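Local atomic coordinates of uronate isomerase (Caulobacter crescentus, PDB entry 2Q01), a protein that catalyses the interconversion of D-glucuronate and D-fructuronate, and of D-galacturonate and D-tagaturonate, in bacterial uronate metabolism. Residues His252-Ala257 with Gln290-Met295. Numbering follows the deposited sequence.
Sequences HGHPTA and QMLTEM
The His254 imidazole has His252 CB over one face, near the ring's margin, while Leu292 meets its ND1-CE1 side obliquely, with CG 3.6 Å from His254 CE1. Leu292 CD2 makes an off-centre CH-pi contact with the His252 ring, 4.2 Å from its centroid. Met295 SD lies at the edge of the same ring, 5.2 Å from that centroid. The setting is a TIM-barrel-like fold of the metallo-dependent hydrolase superfamily: the end of strand 249-252 and the loop after it pack against helix 281-302, which leads on to the neighbouring parallel strand 305-308. In both histidines CG stands anti to the carbonyl carbon, and Leu292 CD2 touches both rings, 3.8 Å from His252 CG and 3.7 Å from His254 CE1. His254 and Leu292 meet tip to tip, whereas the His252 and Leu292 side chains run antiparallel alongside one another. Met306 of strand 305-308 also touches both His252 and Leu292 in this buried contact. The polar end of His252 is held by a hydrogen bond between NE2 and Ser250 OG, which probably limits the ring's rotation. An alanine in place of His252 would probably loosen the seating of Leu292 and Met295, since it lacks the imidazole they pack against. Met295, bent at chi2 and chi3, crosses the His252 side chain obliquely, its CG 3.5 Å from His252 CE1.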
loop_
_atom_site.group_PDB
_atom_site.type_symbol
_atom_site.label_atom_id
_atom_site.label_comp_id
_atom_site.label_asym_id
_atom_site.label_seq_id
_atom_site.Cartn_x
_atom_site.Cartn_y
_atom_site.Cartn_z
ATOM N N HIS B 252 6.863 12.199 -21.015
ATOM C CA HIS B 252 8.074 12.478 -20.242
ATOM C C HIS B 252 8.389 11.380 -19.233
ATOM O O HIS B 252 7.754 11.286 -18.187
ATOM C CB HIS B 252 7.952 13.841 -19.550
ATOM C CG HIS B 252 7.462 14.919 -20.465
ATOM N ND1 HIS B 252 8.302 15.607 -21.311
ATOM C CD2 HIS B 252 6.214 15.372 -20.724
ATOM C CE1 HIS B 252 7.596 16.460 -22.031
ATOM N NE2 HIS B 252 6.326 16.339 -21.693
ATOM N N GLY B 253 9.375 10.548 -19.563
ATOM C CA GLY B 253 9.823 9.472 -18.683
ATOM C C GLY B 253 11.073 9.855 -17.910
ATOM O O GLY B 253 12.177 9.430 -18.243
ATOM N N HIS B 254 10.887 10.667 -16.875
ATOM C CA HIS B 254 11.978 11.136 -16.042
ATOM C C HIS B 254 12.128 10.206 -14.842
ATOM O O HIS B 254 11.188 9.475 -14.530
ATOM C CB HIS B 254 11.695 12.566 -15.570
ATOM C CG HIS B 254 11.747 13.593 -16.658
ATOM N ND1 HIS B 254 11.480 14.926 -16.432
ATOM C CD2 HIS B 254 12.023 13.485 -17.980
ATOM C CE1 HIS B 254 11.595 15.596 -17.565
ATOM N NE2 HIS B 254 11.925 14.745 -18.520
ATOM N N PRO B 255 13.312 10.209 -14.176
ATOM C CA PRO B 255 13.491 9.467 -12.919
ATOM C C PRO B 255 12.570 9.931 -11.788
ATOM O O PRO B 255 12.179 9.127 -10.943
ATOM C CB PRO B 255 14.948 9.767 -12.535
ATOM C CG PRO B 255 15.603 10.179 -13.787
ATOM C CD PRO B 255 14.563 10.879 -14.585
ATOM N N THR B 256 12.248 11.222 -11.762
ATOM C CA THR B 256 11.403 11.787 -10.722
ATOM C C THR B 256 10.271 12.592 -11.338
ATOM O O THR B 256 10.262 12.851 -12.548
ATOM C CB THR B 256 12.199 12.726 -9.796
ATOM O OG1 THR B 256 12.783 13.778 -10.573
ATOM C CG2 THR B 256 13.288 11.969 -9.038
ATOM N N ALA B 257 9.321 12.997 -10.499
ATOM C CA ALA B 257 8.228 13.865 -10.929
ATOM C C ALA B 257 8.564 15.342 -10.702
ATOM O O ALA B 257 7.698 16.208 -10.843
ATOM C CB ALA B 257 6.940 13.488 -10.202
ATOM N N GLN B 290 13.199 21.607 -14.672
ATOM C CA GLN B 290 12.907 22.886 -15.326
ATOM C C GLN B 290 12.243 22.687 -16.679
ATOM O O GLN B 290 11.338 23.431 -17.045
ATOM C CB GLN B 290 14.174 23.742 -15.470
ATOM C CG GLN B 290 13.968 25.068 -16.225
ATOM C CD GLN B 290 12.885 25.939 -15.608
ATOM O OE1 GLN B 290 12.760 26.027 -14.385
ATOM N NE2 GLN B 290 12.100 26.595 -16.455
ATOM N N MET B 291 12.682 21.660 -17.402
ATOM C CA MET B 291 12.109 21.328 -18.704
ATOM C C MET B 291 10.673 20.810 -18.650
ATOM O O MET B 291 9.934 20.979 -19.612
ATOM C CB MET B 291 13.002 20.348 -19.464
ATOM C CG MET B 291 14.288 20.971 -20.010
ATOM S SD MET B 291 14.069 22.528 -20.911
ATOM C CE MET B 291 13.185 21.942 -22.340
ATOM N N LEU B 292 10.278 20.190 -17.537
ATOM C CA LEU B 292 8.880 19.801 -17.340
ATOM C C LEU B 292 7.983 21.027 -17.357
ATOM O O LEU B 292 6.946 21.031 -18.016
ATOM C CB LEU B 292 8.683 19.011 -16.039
ATOM C CG LEU B 292 8.844 17.486 -16.108
ATOM C CD1 LEU B 292 8.306 16.826 -14.843
ATOM C CD2 LEU B 292 8.163 16.891 -17.345
ATOM N N THR B 293 8.410 22.074 -16.652
ATOM C CA THR B 293 7.717 23.367 -16.637
ATOM C C THR B 293 7.775 24.060 -18.000
ATOM O O THR B 293 6.814 24.694 -18.425
ATOM C CB THR B 293 8.312 24.282 -15.554
ATOM O OG1 THR B 293 8.139 23.660 -14.280
ATOM C CG2 THR B 293 7.637 25.657 -15.521
ATOM N N GLU B 294 8.900 23.907 -18.688
ATOM C CA GLU B 294 9.104 24.562 -19.966
ATOM C C GLU B 294 8.201 23.965 -21.038
ATOM O O GLU B 294 7.657 24.701 -21.861
ATOM C CB GLU B 294 10.579 24.501 -20.364
ATOM C CG GLU B 294 11.076 25.755 -21.078
ATOM C CD GLU B 294 11.086 27.007 -20.202
ATOM O OE1 GLU B 294 10.685 28.083 -20.699
ATOM O OE2 GLU B 294 11.497 26.925 -19.028
ATOM N N MET B 295 8.009 22.642 -20.989
ATOM C CA MET B 295 7.113 21.934 -21.918
ATOM C C MET B 295 5.652 22.293 -21.673
ATOM O O MET B 295 4.845 22.277 -22.598
ATOM C CB MET B 295 7.279 20.412 -21.818
ATOM C CG MET B 295 8.621 19.841 -22.273
ATOM S SD MET B 295 8.917 19.826 -24.040
ATOM C CE MET B 295 10.045 21.194 -24.219
#